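Local coordinates for protein aminomethyltransferase (Bartonella henselae, PDB 3GIR) that belongs to the aminomethyltransferase family, pairing a folate-binding domain with a C-terminal barrel domain of the glycine cleavage T-protein type, at residues L86-G91 against R139-A144. Numbering follows the deposited sequence. Where two conformers were deposited one is given.
Sequences LIAVEG and RFMLVA
Ile87 and Leu142 face each other as a hydrogen-bonded pair in the five-stranded antiparallel sheet of the folate-binding domain, where strand 85-90 runs beside strand 139-144. Ile87 N gives its hydrogen to Leu142 O at 2.8 Å, and Leu142 N returns the bond to Ile87 O. Two residues further along strand 85-90, Val89 pairs with Phe140 in the same way: Val89 N reaches Phe140 O at 2.9 Å, and Phe140 N meets Val89 O at 2.8 Å. On the face of these four residues, Val89 CG2 touches Leu142 CD1 at 4.0 Å, Phe140 CB sits 4.0 Å from Val89 O, and helices 94-101 and 149-159 pack over them. On the other face, with Leu86, Ala88 and Val143, Met141 has CG anti to its backbone N (chi1 -171°); this and the bend at chi2 (71°) set SD 3.9 Å from Leu86 CD2, and the chi3 bend leaves CE near the same methyl. Leu86 CD1 also lies alongside Val143 CG2, 4.1 Å away. At the far end Arg139 NH2 makes a salt bridge with Glu203 OE2. Four main-chain hydrogen bonds thus hold the strands together, and mainly apolar side chains pack on both faces, with charge confined to one end.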
loop_
_atom_site.group_PDB
_atom_site.type_symbol
_atom_site.label_atom_id
_atom_site.label_comp_id
_atom_site.label_asym_id
_atom_site.label_seq_id
_atom_site.Cartn_x
_atom_site.Cartn_y
_atom_site.Cartn_z
ATOM N N LEU A 86 -12.376 -1.135 4.454
ATOM C CA LEU A 86 -12.857 0.253 4.440
ATOM C C LEU A 86 -13.480 0.530 5.794
ATOM O O LEU A 86 -14.303 -0.274 6.290
ATOM C CB LEU A 86 -13.927 0.420 3.374
ATOM C CG LEU A 86 -13.369 0.853 2.034
ATOM C CD1 LEU A 86 -12.561 -0.254 1.445
ATOM C CD2 LEU A 86 -14.589 1.265 1.159
ATOM N N ILE A 87 -13.051 1.612 6.412
ATOM C CA ILE A 87 -13.625 2.089 7.628
ATOM C C ILE A 87 -14.147 3.517 7.377
ATOM O O ILE A 87 -13.389 4.428 7.017
ATOM C CB ILE A 87 -12.543 2.114 8.686
ATOM C CG1 ILE A 87 -12.046 0.702 9.033
ATOM C CG2 ILE A 87 -13.075 2.741 10.022
ATOM C CD1 ILE A 87 -10.736 0.611 9.897
ATOM N N ALA A 88 -15.460 3.697 7.583
ATOM C CA ALA A 88 -16.081 5.041 7.481
ATOM C C ALA A 88 -15.960 5.769 8.811
ATOM O O ALA A 88 -16.040 5.154 9.919
ATOM C CB ALA A 88 -17.527 4.952 7.087
ATOM N N VAL A 89 -15.728 7.057 8.712
ATOM C CA VAL A 89 -15.628 7.905 9.914
ATOM C C VAL A 89 -16.623 9.059 9.643
ATOM O O VAL A 89 -16.460 9.791 8.690
ATOM C CB VAL A 89 -14.206 8.374 10.044
ATOM C CG1 VAL A 89 -14.083 9.453 11.154
ATOM C CG2 VAL A 89 -13.250 7.136 10.280
ATOM N N GLU A 90 -17.652 9.187 10.491
ATOM C CA GLU A 90 -18.801 10.026 10.224
ATOM C C GLU A 90 -19.260 10.685 11.529
ATOM O O GLU A 90 -19.417 9.970 12.487
ATOM C CB GLU A 90 -19.926 9.115 9.685
ATOM C CG GLU A 90 -21.212 9.822 9.404
ATOM C CD GLU A 90 -22.275 8.952 8.752
ATOM O OE1 GLU A 90 -22.113 7.686 8.683
ATOM O OE2 GLU A 90 -23.298 9.552 8.338
ATOM N N GLY A 91 -19.543 11.972 11.511
ATOM C CA GLY A 91 -20.224 12.619 12.631
ATOM C C GLY A 91 -19.739 14.041 12.721
ATOM O O GLY A 91 -18.822 14.489 12.021
ATOM N N ARG A 139 -17.831 13.502 6.654
ATOM C CA ARG A 139 -17.739 12.055 6.298
ATOM C C ARG A 139 -16.422 11.787 5.626
ATOM O O ARG A 139 -16.051 12.459 4.665
ATOM C CB ARG A 139 -18.854 11.534 5.378
ATOM C CG ARG A 139 -20.294 11.694 5.921
ATOM C CD ARG A 139 -21.347 11.310 4.867
ATOM N NE ARG A 139 -21.005 10.012 4.329
ATOM C CZ ARG A 139 -20.757 9.773 3.037
ATOM N NH1 ARG A 139 -20.947 10.688 2.097
ATOM N NH2 ARG A 139 -20.369 8.578 2.703
ATOM N N PHE A 140 -15.746 10.753 6.115
ATOM C CA PHE A 140 -14.429 10.357 5.562
ATOM C C PHE A 140 -14.364 8.846 5.428
ATOM O O PHE A 140 -15.135 8.131 6.032
ATOM C CB PHE A 140 -13.291 10.770 6.526
ATOM C CG PHE A 140 -13.109 12.272 6.706
ATOM C CD1 PHE A 140 -12.034 12.915 6.171
ATOM C CD2 PHE A 140 -14.011 12.979 7.530
ATOM C CE1 PHE A 140 -11.850 14.249 6.386
ATOM C CE2 PHE A 140 -13.861 14.326 7.729
ATOM C CZ PHE A 140 -12.780 14.966 7.171
ATOM N N MET A 141 -13.430 8.371 4.635
ATOM C CA MET A 141 -13.213 6.933 4.445
ATOM C C MET A 141 -11.713 6.707 4.699
ATOM O O MET A 141 -10.848 7.498 4.326
ATOM C CB MET A 141 -13.527 6.467 2.993
ATOM C CG MET A 141 -13.543 5.013 2.779
ATOM S SD MET A 141 -15.013 4.280 3.588
ATOM C CE MET A 141 -16.353 4.791 2.444
ATOM N N LEU A 142 -11.442 5.616 5.387
ATOM C CA LEU A 142 -10.082 5.082 5.557
ATOM C C LEU A 142 -10.025 3.718 4.893
ATOM O O LEU A 142 -10.962 2.888 5.004
ATOM C CB LEU A 142 -9.736 4.917 7.054
ATOM C CG LEU A 142 -9.429 6.186 7.829
ATOM C CD1 LEU A 142 -9.547 6.033 9.402
ATOM C CD2 LEU A 142 -8.044 6.707 7.431
ATOM N N VAL A 143 -8.909 3.428 4.238
ATOM C CA VAL A 143 -8.642 2.046 3.791
ATOM C C VAL A 143 -7.448 1.498 4.547
ATOM O O VAL A 143 -6.372 2.104 4.479
ATOM C CB VAL A 143 -8.399 2.043 2.254
ATOM C CG1 VAL A 143 -8.143 0.598 1.765
ATOM C CG2 VAL A 143 -9.626 2.574 1.450
ATOM N N ALA A 144 -7.670 0.366 5.224
ATOM C CA ALA A 144 -6.726 -0.289 6.148
ATOM C C ALA A 144 -6.191 -1.538 5.517
ATOM O O ALA A 144 -6.906 -2.223 4.771
ATOM C CB ALA A 144 -7.436 -0.662 7.451
#